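Local coordinates for D-hydantoinase (Ralstonia pickettii, PDB 1NFG), which catalyses the stereospecific hydrolysis of the cyclic amide bond of D-hydantoin derivatives, using two zinc ions in each subunit, at residues A70-F73 against A74-T77; T167-K170 against A171-G175; A188-L191 against R192-V196. All blocks are in the same frame, centred on the assembly; numbering follows the deposited sequence.

Interaction 1 of 3, residues A70-F73 against A74-T77; sequences ADTF and ATAT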
loop_
_atom_site.group_PDB
_atom_site.type_symbol
_atom_site.label_atom_id
_atom_site.label_comp_id
_atom_site.label_asym_id
_atom_site.label_seq_id
_atom_site.Cartn_x
_atom_site.Cartn_y
_atom_site.Cartn_z
ATOM N N ALA A 70 41.858 -10.044 -4.564
ATOM C CA ALA A 70 42.736 -10.828 -3.710
ATOM C C ALA A 70 42.496 -12.328 -3.874
ATOM O O ALA A 70 43.442 -13.109 -3.922
ATOM C CB ALA A 70 42.539 -10.418 -2.259
ATOM N N ASP A 71 41.231 -12.727 -3.953
ATOM C CA ASP A 71 40.893 -14.133 -4.114
ATOM C C ASP A 71 40.871 -14.541 -5.570
ATOM O O ASP A 71 40.637 -13.722 -6.456
ATOM C CB ASP A 71 39.517 -14.456 -3.514
ATOM C CG ASP A 71 39.593 -14.881 -2.066
ATOM O OD1 ASP A 71 40.614 -15.482 -1.669
ATOM O OD2 ASP A 71 38.621 -14.630 -1.326
ATOM N N THR A 72 41.113 -15.825 -5.800
ATOM C CA THR A 72 41.088 -16.404 -7.135
ATOM C C THR A 72 40.052 -17.512 -7.051
ATOM O O THR A 72 39.534 -17.798 -5.975
ATOM C CB THR A 72 42.444 -17.031 -7.520
ATOM O OG1 THR A 72 42.789 -18.050 -6.571
ATOM C CG2 THR A 72 43.532 -15.971 -7.549
ATOM N N PHE A 73 39.751 -18.137 -8.176
ATOM C CA PHE A 73 38.784 -19.218 -8.178
ATOM C C PHE A 73 39.222 -20.323 -7.211
ATOM O O PHE A 73 38.390 -21.011 -6.623
ATOM C CB PHE A 73 38.644 -19.769 -9.589
ATOM C CG PHE A 73 37.231 -19.871 -10.057
ATOM C CD1 PHE A 73 36.414 -20.908 -9.621
ATOM C CD2 PHE A 73 36.713 -18.934 -10.942
ATOM C CE1 PHE A 73 35.093 -21.011 -10.068
ATOM C CE2 PHE A 73 35.401 -19.024 -11.394
ATOM C CZ PHE A 73 34.588 -20.063 -10.960
ATOM N N ALA A 74 40.533 -20.476 -7.038
ATOM C CA ALA A 74 41.081 -21.500 -6.155
ATOM C C ALA A 74 41.002 -21.138 -4.675
ATOM O O ALA A 74 40.550 -21.942 -3.865
ATOM C CB ALA A 74 42.516 -21.789 -6.536
ATOM N N THR A 75 41.456 -19.942 -4.317
ATOM C CA THR A 75 41.430 -19.511 -2.923
ATOM C C THR A 75 40.015 -19.357 -2.379
ATOM O O THR A 75 39.765 -19.614 -1.203
ATOM C CB THR A 75 42.146 -18.159 -2.729
ATOM O OG1 THR A 75 41.604 -17.196 -3.643
ATOM C CG2 THR A 75 43.631 -18.303 -2.956
ATOM N N ALA A 76 39.089 -18.931 -3.229
ATOM C CA ALA A 76 37.711 -18.738 -2.793
ATOM C C ALA A 76 36.981 -20.059 -2.571
ATOM O O ALA A 76 36.397 -20.272 -1.506
ATOM C CB ALA A 76 36.949 -17.878 -3.806
ATOM N N THR A 77 37.013 -20.940 -3.573
ATOM C CA THR A 77 36.341 -22.235 -3.467
ATOM C C THR A 77 36.834 -23.035 -2.270
ATOM O O THR A 77 36.081 -23.808 -1.687
ATOM C CB THR A 77 36.522 -23.088 -4.736
ATOM O OG1 THR A 77 37.912 -23.152 -5.076
ATOM C CG2 THR A 77 35.728 -22.497 -5.893
#
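With OG1 between the backbone N and the carbonyl carbon (chi1 59° and 53°), Thr72 and Thr75 each turn the hydroxyl to the other's backbone N. The two side chains cross at about a right angle. Thr75 OG1 reaches back to Thr72 N at 2.6 Å, and the N-H points straight at it. In return, Thr72 OG1 accepts from Thr75 N at 3.2 Å, also nearly straight. This exchange is a capping box. Thr72 is the N-cap of helix 73-82, and its hydroxyl accepts from Thr75 N and, weakly and at a bent angle, from Ala74 N, amides with no helical carbonyl before them. Ala76 N then bonds to Thr72 O, the first full helical step.

Asp71 lies obliquely across Thr75, with OD1 2.8 Å from Thr75 OG1. The carboxylate is held mainly from elsewhere: Asn408 and His314 bond to OD2, and Ala409 N bonds to OD1. The start of the helix is thereby tied to two separate parts of the chain, at His314 and at Asn408-Ala409. The positive end of the helix dipole may also favour a charged Asp71.

One turn on, Thr77 OG1 donates to Phe73 O at 2.7 Å, in the carbonyl plane, and is itself bonded to Ala116 N. Thr77 CG2 comes obliquely to the Phe73 ring, 4.1 Å from CD1. CB of Phe73 points away from 74-77; its ring meets Tyr119 edge-to-face and packs on helix 100-111.

Interaction 2 of 3, residues T167-K170 against A171-G175; sequences TLDK and AVKTG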
loop_
_atom_site.group_PDB
_atom_site.type_symbol
_atom_site.label_atom_id
_atom_site.label_comp_id
_atom_site.label_asym_id
_atom_site.label_seq_id
_atom_site.Cartn_x
_atom_site.Cartn_y
_atom_site.Cartn_z
ATOM N N THR A 167 17.073 -8.085 -23.194
ATOM C CA THR A 167 17.548 -9.222 -22.415
ATOM C C THR A 167 16.347 -10.005 -21.885
ATOM O O THR A 167 16.316 -11.230 -21.978
ATOM C CB THR A 167 18.409 -8.764 -21.230
ATOM O OG1 THR A 167 19.517 -8.001 -21.715
ATOM C CG2 THR A 167 18.939 -9.958 -20.460
ATOM N N LEU A 168 15.358 -9.300 -21.334
ATOM C CA LEU A 168 14.164 -9.963 -20.814
ATOM C C LEU A 168 13.514 -10.752 -21.940
ATOM O O LEU A 168 13.041 -11.875 -21.744
ATOM C CB LEU A 168 13.143 -8.950 -20.269
ATOM C CG LEU A 168 13.008 -8.598 -18.778
ATOM C CD1 LEU A 168 13.638 -9.675 -17.912
ATOM C CD2 LEU A 168 13.647 -7.265 -18.499
ATOM N N ASP A 169 13.505 -10.164 -23.129
ATOM C CA ASP A 169 12.894 -10.808 -24.280
ATOM C C ASP A 169 13.635 -12.077 -24.719
ATOM O O ASP A 169 13.006 -13.091 -25.031
ATOM C CB ASP A 169 12.797 -9.808 -25.433
ATOM C CG ASP A 169 12.012 -10.350 -26.601
ATOM O OD1 ASP A 169 12.604 -11.084 -27.421
ATOM O OD2 ASP A 169 10.801 -10.055 -26.691
ATOM N N LYS A 170 14.966 -12.023 -24.739
ATOM C CA LYS A 170 15.772 -13.179 -25.121
ATOM C C LYS A 170 15.633 -14.304 -24.092
ATOM O O LYS A 170 15.592 -15.486 -24.450
ATOM C CB LYS A 170 17.247 -12.787 -25.247
ATOM C CG LYS A 170 17.614 -12.132 -26.568
ATOM C CD LYS A 170 17.290 -13.049 -27.740
ATOM C CE LYS A 170 17.776 -12.471 -29.057
ATOM N NZ LYS A 170 17.275 -13.245 -30.229
ATOM N N ALA A 171 15.565 -13.929 -22.816
ATOM C CA ALA A 171 15.425 -14.898 -21.735
ATOM C C ALA A 171 14.113 -15.673 -21.874
ATOM O O ALA A 171 14.075 -16.886 -21.660
ATOM C CB ALA A 171 15.471 -14.195 -20.405
ATOM N N VAL A 172 13.038 -14.979 -22.236
ATOM C CA VAL A 172 11.756 -15.649 -22.400
ATOM C C VAL A 172 11.818 -16.648 -23.548
ATOM O O VAL A 172 11.256 -17.737 -23.466
ATOM C CB VAL A 172 10.614 -14.641 -22.671
ATOM C CG1 VAL A 172 9.391 -15.361 -23.207
ATOM C CG2 VAL A 172 10.251 -13.919 -21.394
ATOM N N LYS A 173 12.507 -16.278 -24.619
ATOM C CA LYS A 173 12.611 -17.158 -25.775
ATOM C C LYS A 173 13.500 -18.370 -25.535
ATOM O O LYS A 173 13.226 -19.449 -26.050
ATOM C CB LYS A 173 13.099 -16.363 -26.991
ATOM C CG LYS A 173 12.067 -15.335 -27.438
ATOM C CD LYS A 173 12.545 -14.420 -28.559
ATOM C CE LYS A 173 11.421 -13.457 -28.948
ATOM N NZ LYS A 173 11.776 -12.544 -30.067
ATOM N N THR A 174 14.544 -18.200 -24.732
ATOM C CA THR A 174 15.471 -19.286 -24.447
ATOM C C THR A 174 15.201 -19.963 -23.112
ATOM O O THR A 174 15.979 -20.807 -22.669
ATOM C CB THR A 174 16.906 -18.770 -24.408
ATOM O OG1 THR A 174 17.053 -17.881 -23.293
ATOM C CG2 THR A 174 17.237 -18.029 -25.692
ATOM N N GLY A 175 14.106 -19.580 -22.465
ATOM C CA GLY A 175 13.775 -20.157 -21.176
ATOM C C GLY A 175 14.837 -19.859 -20.138
ATOM O O GLY A 175 15.246 -20.740 -19.389
#
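Asp169 and Lys173 stand one helical turn apart, and their side chains lie aslant to each other. Asp169 has CG anti to its backbone N (chi1 -173°), and this sets the carboxylate beside the carbonyl carbon, where Lys173 can meet it. The Lys173 chain is extended beyond CG and runs back along helix 161-174. CG of Lys173 passes Asp169 O, and CD and CE pass Asp169 OD1. The salt bridge joins Lys173 NZ to Asp169 OD1 at 3.1 Å.

Asp169 OD2 is taken by Tyr190 OH of the second subunit. The two carboxylate oxygens therefore serve different partners, one in the same helix and one across the subunit interface.

Lys170 turns its side chain another way. The chain bends at chi2 (-58°), and NZ forms salt bridges with Glu134 and Glu137. The carbonyl of Lys170 faces Thr174, whose N donates to Lys170 O at 2.9 Å. Thr174 OG1 is 3.0 Å from Lys170 O. This hydroxyl also bonds to Ser176 OG. Gly175 is the first residue to leave helical phi/psi, with a positive phi of 62°.

Ala171 packs against strand 178-180, as do Thr167 and Leu168. This is the last part of an outer helix lying on a strand of the family's TIM barrel.

Lys170 NZ and Lys173 NZ are 5.5 Å apart. Lys170 has Glu134 and Glu137 and Lys173 has Asp169, so the like charges are probably largely offset. The negative charge on Asp169 should in turn be eased by Lys173 while it accepts from the neighbouring subunit.

Interaction 3 of 3, residues A188-L191 against R192-V196; sequences ADYL and RDKFV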
loop_
_atom_site.group_PDB
_atom_site.type_symbol
_atom_site.label_atom_id
_atom_site.label_comp_id
_atom_site.label_asym_id
_atom_site.label_seq_id
_atom_site.Cartn_x
_atom_site.Cartn_y
_atom_site.Cartn_z
ATOM N N ALA A 188 22.468 7.963 -8.210
ATOM C CA ALA A 188 23.646 7.788 -7.365
ATOM C C ALA A 188 24.763 8.751 -7.780
ATOM O O ALA A 188 25.324 9.456 -6.942
ATOM C CB ALA A 188 24.139 6.354 -7.440
ATOM N N ASP A 189 25.085 8.779 -9.070
ATOM C CA ASP A 189 26.133 9.666 -9.557
ATOM C C ASP A 189 25.891 11.098 -9.117
ATOM O O ASP A 189 26.807 11.762 -8.627
ATOM C CB ASP A 189 26.233 9.610 -11.079
ATOM C CG ASP A 189 26.845 8.317 -11.567
ATOM O OD1 ASP A 189 27.760 7.807 -10.878
ATOM O OD2 ASP A 189 26.422 7.819 -12.638
ATOM N N TYR A 190 24.657 11.567 -9.290
ATOM C CA TYR A 190 24.280 12.924 -8.897
ATOM C C TYR A 190 24.659 13.191 -7.441
ATOM O O TYR A 190 25.293 14.201 -7.127
ATOM C CB TYR A 190 22.774 13.114 -9.070
ATOM C CG TYR A 190 22.237 14.399 -8.475
ATOM C CD1 TYR A 190 22.265 15.594 -9.192
ATOM C CD2 TYR A 190 21.705 14.419 -7.181
ATOM C CE1 TYR A 190 21.776 16.782 -8.638
ATOM C CE2 TYR A 190 21.216 15.598 -6.616
ATOM C CZ TYR A 190 21.253 16.777 -7.349
ATOM O OH TYR A 190 20.769 17.939 -6.790
ATOM N N LEU A 191 24.269 12.283 -6.554
ATOM C CA LEU A 191 24.568 12.448 -5.141
ATOM C C LEU A 191 26.044 12.252 -4.834
ATOM O O LEU A 191 26.607 12.972 -4.013
ATOM C CB LEU A 191 23.720 11.484 -4.307
ATOM C CG LEU A 191 22.206 11.741 -4.341
ATOM C CD1 LEU A 191 21.463 10.593 -3.686
ATOM C CD2 LEU A 191 21.892 13.053 -3.634
ATOM N N ARG A 192 26.677 11.284 -5.492
ATOM C CA ARG A 192 28.097 11.023 -5.266
ATOM C C ARG A 192 28.912 12.276 -5.559
ATOM O O ARG A 192 29.704 12.725 -4.734
ATOM C CB ARG A 192 28.595 9.884 -6.164
ATOM C CG ARG A 192 27.775 8.589 -6.088
ATOM C CD ARG A 192 28.421 7.478 -6.915
ATOM N NE ARG A 192 29.609 6.951 -6.246
ATOM C CZ ARG A 192 30.651 6.411 -6.870
ATOM N NH1 ARG A 192 30.668 6.319 -8.194
ATOM N NH2 ARG A 192 31.682 5.964 -6.166
ATOM N N ASP A 193 28.706 12.844 -6.741
ATOM C CA ASP A 193 29.426 14.042 -7.151
ATOM C C ASP A 193 29.104 15.259 -6.289
ATOM O O ASP A 193 29.991 16.053 -5.957
ATOM C CB ASP A 193 29.123 14.346 -8.615
ATOM C CG ASP A 193 29.488 13.198 -9.524
ATOM O OD1 ASP A 193 30.469 12.483 -9.208
ATOM O OD2 ASP A 193 28.801 13.012 -10.554
ATOM N N LYS A 194 27.833 15.402 -5.931
ATOM C CA LYS A 194 27.400 16.514 -5.102
ATOM C C LYS A 194 28.150 16.473 -3.771
ATOM O O LYS A 194 28.607 17.501 -3.282
ATOM C CB LYS A 194 25.889 16.426 -4.878
ATOM C CG LYS A 194 25.243 17.665 -4.275
ATOM C CD LYS A 194 23.721 17.562 -4.387
ATOM C CE LYS A 194 22.991 18.754 -3.776
ATOM N NZ LYS A 194 21.509 18.631 -3.980
ATOM N N PHE A 195 28.290 15.280 -3.198
ATOM C CA PHE A 195 28.991 15.119 -1.928
ATOM C C PHE A 195 30.467 15.472 -2.035
ATOM O O PHE A 195 31.008 16.187 -1.189
ATOM C CB PHE A 195 28.876 13.682 -1.423
ATOM C CG PHE A 195 27.622 13.404 -0.651
ATOM C CD1 PHE A 195 27.263 14.203 0.429
ATOM C CD2 PHE A 195 26.808 12.326 -0.986
ATOM C CE1 PHE A 195 26.109 13.933 1.167
ATOM C CE2 PHE A 195 25.652 12.045 -0.255
ATOM C CZ PHE A 195 25.302 12.851 0.823
ATOM N N VAL A 196 31.120 14.954 -3.067
ATOM C CA VAL A 196 32.535 15.213 -3.262
ATOM C C VAL A 196 32.761 16.697 -3.487
ATOM O O VAL A 196 33.729 17.265 -2.985
ATOM C CB VAL A 196 33.080 14.410 -4.453
ATOM C CG1 VAL A 196 34.526 14.775 -4.711
ATOM C CG2 VAL A 196 32.972 12.927 -4.157
HETATM O O HOH W 1 30.071 9.655 -9.261
#
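From CB outward, Lys194 runs beside Tyr190 on helix 185-197, one turn on and pointing the same way. Lys194 CB lies near Tyr190 O, 3.2 Å away. CG is anti to the backbone N (chi1 -168°), and the chain stays extended from there. CD passes Tyr190 CE2 at 3.9 Å and CZ at a similar distance. CE comes to 3.8 Å from Tyr190 OH. NZ donates to Tyr190 OH at 3.0 Å, lying oblique to the ring. Tyr190 OH is also bonded to Asp169 of the second subunit, and Lys194 packs on that residue too. This face of the helix also packs Tyr190 and Leu191 on Val229 and Ile228 of the second subunit.

On another side of the helix, a water donates to Asp193 OD1 at 2.9 Å and weakly to Asp189 OD1. Asp189 OD1 lies at the edge of the Arg192 guanidinium, but Arg192 NH1 is 4.2 Å away, too far for a salt bridge. Leu191 O lies oblique to the Phe195 ring, near CD2, and that ring meets Tyr205.

The Tyr190 hydroxyl thus bonds to both a lysine ammonium and a carboxylate. The lysine would probably polarise it, making it a better donor to the aspartate across the interface.

The three contacts are far apart within one subunit, with centres 32 to 35 Å from each other and nearest atoms about 19 to 21 Å apart. Interactions 2 and 3 are joined through the assembly instead. Asp169 of one subunit bonds to Tyr190 of another, so residues 167-175 and 188-196 help form the same interface. Interaction 1 has no other chain against it. Interactions 1 and 3 are about equally far from zinc (side chains of Ala76 about 14 Å, Ala188 about 13 Å). The Asp71 side chain is about 9 Å from that of the zinc ligand His59. Interaction 3 lies near the probable substrate pocket, with the Arg192 side chain about 6 Å from those of Tyr153 and Asn335. Interaction 2 lies away from these sites.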